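Putative cytochrome P450 YjiB (Bacillus subtilis subsp. subtilis, PDB 4RM4) binds heme and probably works as a cytochrome P450 monooxygenase, inserting oxygen into organic substrates. Local coordinates at residues Asp22-Met33 and Ile378-Lys390. Residues are numbered along the deposited sequence; the frame is centred on the assembly and turned at random.
Sequences DAYHPFPWYESM and ITPIENSVIYGLK
Chi1 of Tyr-24 (-153°) swings CG to the far side from the backbone N, and Tyr-387 uses the same rotamer. The two phenol rings thereby come to lie almost parallel in an offset stack, their planes 8° apart and centroids separated by 4.7 Å. They form an aromatic cluster with Phe-27 in this cytochrome P450, where the type I beta turn from Asp-22 to His-25, just before helix 27-36, packs on the hairpin linking strands 374-380 and 389-395. The case illustrates how one ring can be held between unlike partners. Over one face of Tyr-24 sits the hydroxyl of Tyr-387; against the other, Leu-389 CD2 makes a CH-pi contact 3.6 Å from the ring centroid. Pro-380 CB packs alongside Tyr-24 CB, and Ile-378 CD1 reaches CD2 of the Tyr-24 ring at 3.7 Å. Beyond the pair, the Tyr-24 hydroxyl hydrogen-bonds to Asn-250 of helix 226-257. Replacing Tyr-24 by an alanine removes the ring, which would probably leave Leu-389 CD2 and the Tyr-387 ring without the surface they share and Asn-250 without its phenol partner. Phe-27 turns its edge toward the face of Tyr-387, whose hydroxyl is also hydrogen-bonded to Arg-283. Tyr-387 OH donates to Tyr-24 O at 2.7 Å, tilted 34° from the carbonyl plane.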
ATOM      1  N   ASP A  22      -5.708  -5.114 -20.521  1.00 31.54           N
ATOM      2  CA  ASP A  22      -6.129  -5.883 -19.358  1.00 33.56           C
ATOM      3  C   ASP A  22      -6.087  -5.044 -18.077  1.00 27.12           C
ATOM      4  O   ASP A  22      -5.975  -3.813 -18.132  1.00 23.97           O
ATOM      5  CB  ASP A  22      -5.270  -7.148 -19.215  1.00 35.18           C
ATOM      6  CG  ASP A  22      -3.786  -6.843 -19.150  1.00 37.19           C
ATOM      7  OD1 ASP A  22      -3.426  -5.739 -18.696  1.00 31.76           O
ATOM      8  OD2 ASP A  22      -2.977  -7.710 -19.542  1.00 36.54           O
ATOM      9  N   ALA A  23      -6.179  -5.715 -16.931  1.00 31.87           N
ATOM     10  CA  ALA A  23      -6.235  -5.035 -15.637  1.00 28.08           C
ATOM     11  C   ALA A  23      -4.902  -4.408 -15.235  1.00 26.15           C
ATOM     12  O   ALA A  23      -4.852  -3.585 -14.319  1.00 23.23           O
ATOM     13  CB  ALA A  23      -6.731  -5.991 -14.545  1.00 29.57           C
ATOM     14  N   TYR A  24      -3.824  -4.794 -15.910  1.00 23.95           N
ATOM     15  CA  TYR A  24      -2.527  -4.185 -15.635  1.00 23.09           C
ATOM     16  C   TYR A  24      -2.297  -2.940 -16.486  1.00 22.17           C
ATOM     17  O   TYR A  24      -1.241  -2.304 -16.392  1.00 18.78           O
ATOM     18  CB  TYR A  24      -1.373  -5.184 -15.832  1.00 22.04           C
ATOM     19  CG  TYR A  24      -0.159  -4.852 -14.979  1.00 20.01           C
ATOM     20  CD1 TYR A  24      -0.256  -4.804 -13.594  1.00 20.27           C
ATOM     21  CD2 TYR A  24       1.073  -4.581 -15.559  1.00 17.41           C
ATOM     22  CE1 TYR A  24       0.841  -4.496 -12.802  1.00 19.65           C
ATOM     23  CE2 TYR A  24       2.182  -4.274 -14.785  1.00 20.61           C
ATOM     24  CZ  TYR A  24       2.066  -4.236 -13.406  1.00 15.94           C
ATOM     25  OH  TYR A  24       3.157  -3.929 -12.620  1.00 18.22           O
ATOM     26  N   HIS A  25      -3.281  -2.591 -17.317  1.00 17.97           N
ATOM     27  CA  HIS A  25      -3.105  -1.504 -18.290  1.00 21.17           C
ATOM     28  C   HIS A  25      -4.258  -0.516 -18.275  1.00 21.82           C
ATOM     29  O   HIS A  25      -4.896  -0.286 -19.300  1.00 22.06           O
ATOM     30  CB  HIS A  25      -2.916  -2.069 -19.705  1.00 24.24           C
ATOM     31  CG  HIS A  25      -1.701  -2.930 -19.844  1.00 25.51           C
ATOM     32  ND1 HIS A  25      -0.457  -2.419 -20.141  1.00 26.37           N
ATOM     33  CD2 HIS A  25      -1.534  -4.263 -19.690  1.00 24.32           C
ATOM     34  CE1 HIS A  25       0.422  -3.406 -20.183  1.00 23.99           C
ATOM     35  NE2 HIS A  25      -0.208  -4.535 -19.911  1.00 32.32           N
ATOM     36  N   PRO A  26      -4.528   0.088 -17.106  1.00 20.64           N
ATOM     37  CA  PRO A  26      -5.665   1.009 -17.000  1.00 18.52           C
ATOM     38  C   PRO A  26      -5.360   2.438 -17.459  1.00 19.06           C
ATOM     39  O   PRO A  26      -6.272   3.267 -17.517  1.00 16.96           O
ATOM     40  CB  PRO A  26      -5.937   1.015 -15.503  1.00 20.40           C
ATOM     41  CG  PRO A  26      -4.582   0.867 -14.911  1.00 19.88           C
ATOM     42  CD  PRO A  26      -3.871  -0.112 -15.803  1.00 19.15           C
ATOM     43  N   PHE A  27      -4.102   2.729 -17.764  1.00 19.74           N
ATOM     44  CA  PHE A  27      -3.673   4.111 -17.958  1.00 21.00           C
ATOM     45  C   PHE A  27      -4.242   4.820 -19.189  1.00 19.60           C
ATOM     46  O   PHE A  27      -4.577   5.997 -19.119  1.00 22.53           O
ATOM     47  CB  PHE A  27      -2.153   4.200 -17.848  1.00 21.93           C
ATOM     48  CG  PHE A  27      -1.652   3.682 -16.525  1.00 20.58           C
ATOM     49  CD1 PHE A  27      -1.812   4.442 -15.373  1.00 20.71           C
ATOM     50  CD2 PHE A  27      -1.100   2.417 -16.423  1.00 21.66           C
ATOM     51  CE1 PHE A  27      -1.391   3.966 -14.138  1.00 19.92           C
ATOM     52  CE2 PHE A  27      -0.678   1.923 -15.190  1.00 22.03           C
ATOM     53  CZ  PHE A  27      -0.827   2.703 -14.044  1.00 20.21           C
ATOM     54  N   PRO A  28      -4.364   4.101 -20.312  1.00 22.38           N
ATOM     55  CA  PRO A  28      -5.112   4.703 -21.425  1.00 23.65           C
ATOM     56  C   PRO A  28      -6.535   5.124 -21.043  1.00 21.08           C
ATOM     57  O   PRO A  28      -6.981   6.209 -21.449  1.00 23.49           O
ATOM     58  CB  PRO A  28      -5.115   3.593 -22.477  1.00 26.20           C
ATOM     59  CG  PRO A  28      -3.836   2.864 -22.226  1.00 23.88           C
ATOM     60  CD  PRO A  28      -3.699   2.845 -20.707  1.00 20.32           C
ATOM     61  N   TRP A  29      -7.240   4.311 -20.259  1.00 18.26           N
ATOM     62  CA  TRP A  29      -8.589   4.679 -19.843  1.00 24.59           C
ATOM     63  C   TRP A  29      -8.596   5.914 -18.946  1.00 20.42           C
ATOM     64  O   TRP A  29      -9.398   6.821 -19.158  1.00 21.11           O
ATOM     65  CB  TRP A  29      -9.314   3.516 -19.165  1.00 22.17           C
ATOM     66  CG  TRP A  29     -10.696   3.888 -18.695  1.00 24.21           C
ATOM     67  CD1 TRP A  29     -11.775   4.190 -19.475  1.00 25.92           C
ATOM     68  CD2 TRP A  29     -11.137   4.001 -17.339  1.00 26.75           C
ATOM     69  NE1 TRP A  29     -12.861   4.490 -18.685  1.00 29.80           N
ATOM     70  CE2 TRP A  29     -12.496   4.382 -17.369  1.00 23.88           C
ATOM     71  CE3 TRP A  29     -10.515   3.820 -16.098  1.00 25.94           C
ATOM     72  CZ2 TRP A  29     -13.241   4.576 -16.210  1.00 27.13           C
ATOM     73  CZ3 TRP A  29     -11.253   4.022 -14.950  1.00 25.08           C
ATOM     74  CH2 TRP A  29     -12.601   4.398 -15.014  1.00 24.16           C
ATOM     75  N   TYR A  30      -7.723   5.942 -17.937  1.00 20.65           N
ATOM     76  CA  TYR A  30      -7.557   7.137 -17.117  1.00 19.74           C
ATOM     77  C   TYR A  30      -7.322   8.357 -18.019  1.00 18.14           C
ATOM     78  O   TYR A  30      -7.909   9.413 -17.815  1.00 21.27           O
ATOM     79  CB  TYR A  30      -6.344   7.003 -16.187  1.00 17.61           C
ATOM     80  CG  TYR A  30      -6.423   5.934 -15.104  1.00 19.62           C
ATOM     81  CD1 TYR A  30      -5.262   5.349 -14.602  1.00 21.75           C
ATOM     82  CD2 TYR A  30      -7.640   5.541 -14.566  1.00 21.33           C
ATOM     83  CE1 TYR A  30      -5.311   4.379 -13.608  1.00 22.53           C
ATOM     84  CE2 TYR A  30      -7.701   4.579 -13.564  1.00 23.69           C
ATOM     85  CZ  TYR A  30      -6.531   4.001 -13.096  1.00 23.32           C
ATOM     86  OH  TYR A  30      -6.570   3.048 -12.106  1.00 24.42           O
ATOM     87  N   GLU A  31      -6.424   8.212 -18.990  1.00 17.88           N
ATOM     88  CA  GLU A  31      -6.090   9.326 -19.871  1.00 21.35           C
ATOM     89  C   GLU A  31      -7.317   9.826 -20.627  1.00 21.79           C
ATOM     90  O   GLU A  31      -7.503  11.034 -20.782  1.00 23.52           O
ATOM     91  CB  GLU A  31      -4.969   8.969 -20.858  1.00 21.81           C
ATOM     92  CG  GLU A  31      -4.628  10.126 -21.812  1.00 24.37           C
ATOM     93  CD  GLU A  31      -3.227  10.027 -22.373  1.00 34.63           C
ATOM     94  OE1 GLU A  31      -2.609   8.947 -22.252  1.00 33.02           O
ATOM     95  OE2 GLU A  31      -2.742  11.032 -22.940  1.00 37.06           O
ATOM     96  N   SER A  32      -8.167   8.899 -21.063  1.00 22.23           N
ATOM     97  CA  SER A  32      -9.387   9.275 -21.763  1.00 22.69           C
ATOM     98  C   SER A  32     -10.367  10.019 -20.838  1.00 24.68           C
ATOM     99  O   SER A  32     -10.992  10.994 -21.250  1.00 27.32           O
ATOM    100  CB  SER A  32     -10.044   8.058 -22.418  1.00 24.07           C
ATOM    101  OG  SER A  32     -10.736   7.272 -21.477  1.00 27.77           O
ATOM    102  N   MET A  33     -10.484   9.578 -19.585  1.00 19.45           N
ATOM    103  CA  MET A  33     -11.350  10.266 -18.622  1.00 22.38           C
ATOM    104  C   MET A  33     -10.819  11.649 -18.246  1.00 19.24           C
ATOM    105  O   MET A  33     -11.578  12.604 -18.159  1.00 23.24           O
ATOM    106  CB  MET A  33     -11.560   9.410 -17.361  1.00 18.16           C
ATOM    107  CG  MET A  33     -12.085   8.019 -17.656  1.00 22.84           C
ATOM    108  SD  MET A  33     -13.790   7.981 -18.260  1.00 24.41           S
ATOM    109  CE  MET A  33     -14.679   8.500 -16.786  1.00 21.37           C
ATOM    110  N   ILE A 378       3.407 -12.038 -17.004  1.00 25.86           N
ATOM    111  CA  ILE A 378       2.691 -11.545 -15.838  1.00 23.03           C
ATOM    112  C   ILE A 378       1.236 -11.999 -15.831  1.00 25.77           C
ATOM    113  O   ILE A 378       0.651 -12.306 -16.872  1.00 25.51           O
ATOM    114  CB  ILE A 378       2.734 -10.010 -15.730  1.00 25.68           C
ATOM    115  CG1 ILE A 378       2.193  -9.362 -17.004  1.00 22.88           C
ATOM    116  CG2 ILE A 378       4.136  -9.536 -15.421  1.00 25.06           C
ATOM    117  CD1 ILE A 378       2.001  -7.859 -16.878  1.00 25.87           C
ATOM    118  N   THR A 379       0.676 -12.062 -14.629  1.00 23.19           N
ATOM    119  CA  THR A 379      -0.738 -12.279 -14.425  1.00 25.14           C
ATOM    120  C   THR A 379      -1.188 -11.172 -13.497  1.00 22.81           C
ATOM    121  O   THR A 379      -0.707 -11.070 -12.371  1.00 25.36           O
ATOM    122  CB  THR A 379      -1.016 -13.633 -13.764  1.00 26.69           C
ATOM    123  OG1 THR A 379      -0.400 -14.669 -14.538  1.00 31.44           O
ATOM    124  CG2 THR A 379      -2.521 -13.883 -13.682  1.00 31.15           C
ATOM    125  N   PRO A 380      -2.077 -10.305 -13.986  1.00 24.22           N
ATOM    126  CA  PRO A 380      -2.489  -9.137 -13.209  1.00 23.96           C
ATOM    127  C   PRO A 380      -3.533  -9.500 -12.167  1.00 27.20           C
ATOM    128  O   PRO A 380      -4.321 -10.426 -12.363  1.00 26.94           O
ATOM    129  CB  PRO A 380      -3.119  -8.213 -14.266  1.00 29.00           C
ATOM    130  CG  PRO A 380      -2.730  -8.797 -15.610  1.00 30.69           C
ATOM    131  CD  PRO A 380      -2.588 -10.262 -15.367  1.00 30.11           C
ATOM    132  N   ILE A 381      -3.549  -8.766 -11.066  1.00 25.19           N
ATOM    133  CA  ILE A 381      -4.670  -8.863 -10.151  1.00 25.12           C
ATOM    134  C   ILE A 381      -5.894  -8.234 -10.804  1.00 35.32           C
ATOM    135  O   ILE A 381      -5.813  -7.131 -11.353  1.00 30.97           O
ATOM    136  CB  ILE A 381      -4.383  -8.129  -8.837  1.00 28.47           C
ATOM    137  CG1 ILE A 381      -3.116  -8.687  -8.192  1.00 22.41           C
ATOM    138  CG2 ILE A 381      -5.582  -8.234  -7.901  1.00 32.69           C
ATOM    139  CD1 ILE A 381      -2.575  -7.831  -7.043  1.00 21.23           C
ATOM    140  N   GLU A 382      -7.025  -8.933 -10.750  1.00 39.71           N
ATOM    141  CA  GLU A 382      -8.273  -8.403 -11.301  1.00 35.14           C
ATOM    142  C   GLU A 382      -9.164  -7.874 -10.186  1.00 40.19           C
ATOM    143  O   GLU A 382     -10.085  -8.557  -9.734  1.00 35.32           O
ATOM    144  CB  GLU A 382      -9.013  -9.462 -12.129  1.00 38.79           C
ATOM    145  CG  GLU A 382      -8.320  -9.849 -13.435  1.00 40.81           C
ATOM    146  CD  GLU A 382      -7.239 -10.905 -13.252  1.00 46.91           C
ATOM    147  OE1 GLU A 382      -7.139 -11.485 -12.146  1.00 49.92           O
ATOM    148  OE2 GLU A 382      -6.486 -11.159 -14.219  1.00 46.66           O
ATOM    149  N   ASN A 383      -8.873  -6.654  -9.748  1.00 37.45           N
ATOM    150  CA  ASN A 383      -9.575  -6.029  -8.635  1.00 39.03           C
ATOM    151  C   ASN A 383      -9.484  -4.518  -8.763  1.00 42.32           C
ATOM    152  O   ASN A 383      -8.397  -3.954  -8.697  1.00 37.00           O
ATOM    153  CB  ASN A 383      -8.952  -6.469  -7.311  1.00 37.72           C
ATOM    154  CG  ASN A 383      -9.728  -5.976  -6.107  1.00 39.46           C
ATOM    155  OD1 ASN A 383     -10.414  -4.959  -6.173  1.00 44.77           O
ATOM    156  ND2 ASN A 383      -9.619  -6.695  -4.996  1.00 45.68           N
ATOM    157  N   SER A 384     -10.628  -3.864  -8.944  1.00 43.61           N
ATOM    158  CA  SER A 384     -10.656  -2.422  -9.183  1.00 43.44           C
ATOM    159  C   SER A 384      -9.800  -1.614  -8.201  1.00 37.92           C
ATOM    160  O   SER A 384      -9.059  -0.714  -8.609  1.00 38.37           O
ATOM    161  CB  SER A 384     -12.100  -1.908  -9.167  1.00 41.03           C
ATOM    162  OG  SER A 384     -12.787  -2.280 -10.348  1.00 52.99           O
ATOM    163  N   VAL A 385      -9.896  -1.946  -6.915  1.00 34.50           N
ATOM    164  CA  VAL A 385      -9.265  -1.151  -5.862  1.00 38.21           C
ATOM    165  C   VAL A 385      -7.771  -1.456  -5.672  1.00 27.57           C
ATOM    166  O   VAL A 385      -7.107  -0.862  -4.820  1.00 24.97           O
ATOM    167  CB  VAL A 385     -10.028  -1.330  -4.516  1.00 36.70           C
ATOM    168  CG1 VAL A 385     -10.045  -2.796  -4.102  1.00 34.99           C
ATOM    169  CG2 VAL A 385      -9.427  -0.463  -3.422  1.00 33.98           C
ATOM    170  N   ILE A 386      -7.249  -2.382  -6.468  1.00 22.91           N
ATOM    171  CA  ILE A 386      -5.880  -2.856  -6.308  1.00 26.53           C
ATOM    172  C   ILE A 386      -5.149  -2.808  -7.646  1.00 24.31           C
ATOM    173  O   ILE A 386      -5.740  -3.122  -8.675  1.00 27.79           O
ATOM    174  CB  ILE A 386      -5.871  -4.310  -5.785  1.00 27.03           C
ATOM    175  CG1 ILE A 386      -6.511  -4.375  -4.398  1.00 31.96           C
ATOM    176  CG2 ILE A 386      -4.459  -4.866  -5.757  1.00 23.55           C
ATOM    177  CD1 ILE A 386      -6.551  -5.767  -3.808  1.00 33.61           C
ATOM    178  N   TYR A 387      -3.888  -2.378  -7.640  1.00 22.06           N
ATOM    179  CA  TYR A 387      -3.067  -2.424  -8.851  1.00 16.91           C
ATOM    180  C   TYR A 387      -1.767  -3.184  -8.600  1.00 17.40           C
ATOM    181  O   TYR A 387      -0.878  -2.698  -7.911  1.00 17.53           O
ATOM    182  CB  TYR A 387      -2.768  -1.020  -9.400  1.00 15.84           C
ATOM    183  CG  TYR A 387      -2.006  -1.077 -10.709  1.00 14.95           C
ATOM    184  CD1 TYR A 387      -2.644  -1.444 -11.894  1.00 18.41           C
ATOM    185  CD2 TYR A 387      -0.647  -0.823 -10.747  1.00 17.47           C
ATOM    186  CE1 TYR A 387      -1.938  -1.526 -13.096  1.00 20.26           C
ATOM    187  CE2 TYR A 387       0.058  -0.885 -11.929  1.00 17.01           C
ATOM    188  CZ  TYR A 387      -0.585  -1.245 -13.100  1.00 15.69           C
ATOM    189  OH  TYR A 387       0.136  -1.309 -14.264  1.00 17.89           O
ATOM    190  N   GLY A 388      -1.650  -4.376  -9.171  1.00 18.70           N
ATOM    191  CA  GLY A 388      -0.447  -5.164  -8.997  1.00 16.76           C
ATOM    192  C   GLY A 388      -0.526  -6.498  -9.706  1.00 19.01           C
ATOM    193  O   GLY A 388      -1.387  -6.692 -10.557  1.00 19.41           O
ATOM    194  N   LEU A 389       0.370  -7.406  -9.335  1.00 19.76           N
ATOM    195  CA  LEU A 389       0.559  -8.670 -10.029  1.00 21.25           C
ATOM    196  C   LEU A 389       0.341  -9.875  -9.105  1.00 21.39           C
ATOM    197  O   LEU A 389       0.807  -9.890  -7.968  1.00 22.44           O
ATOM    198  CB  LEU A 389       1.979  -8.727 -10.618  1.00 18.12           C
ATOM    199  CG  LEU A 389       2.315  -7.670 -11.674  1.00 17.10           C
ATOM    200  CD1 LEU A 389       3.760  -7.769 -12.079  1.00 21.03           C
ATOM    201  CD2 LEU A 389       1.395  -7.854 -12.870  1.00 20.27           C
ATOM    202  N   LYS A 390      -0.390 -10.864  -9.610  1.00 23.48           N
ATOM    203  CA  LYS A 390      -0.556 -12.150  -8.941  1.00 22.37           C
ATOM    204  C   LYS A 390       0.705 -13.001  -9.136  1.00 24.89           C
ATOM    205  O   LYS A 390       1.104 -13.781  -8.264  1.00 20.79           O
ATOM    206  CB  LYS A 390      -1.765 -12.879  -9.532  1.00 26.32           C
ATOM    207  CG  LYS A 390      -2.070 -14.220  -8.869  1.00 33.93           C
ATOM    208  CD  LYS A 390      -2.994 -15.082  -9.732  1.00 33.05           C
ATOM    209  CE  LYS A 390      -3.226 -16.451  -9.096  1.00 36.82           C
ATOM    210  NZ  LYS A 390      -1.947 -17.060  -8.630  1.00 39.17           N
TER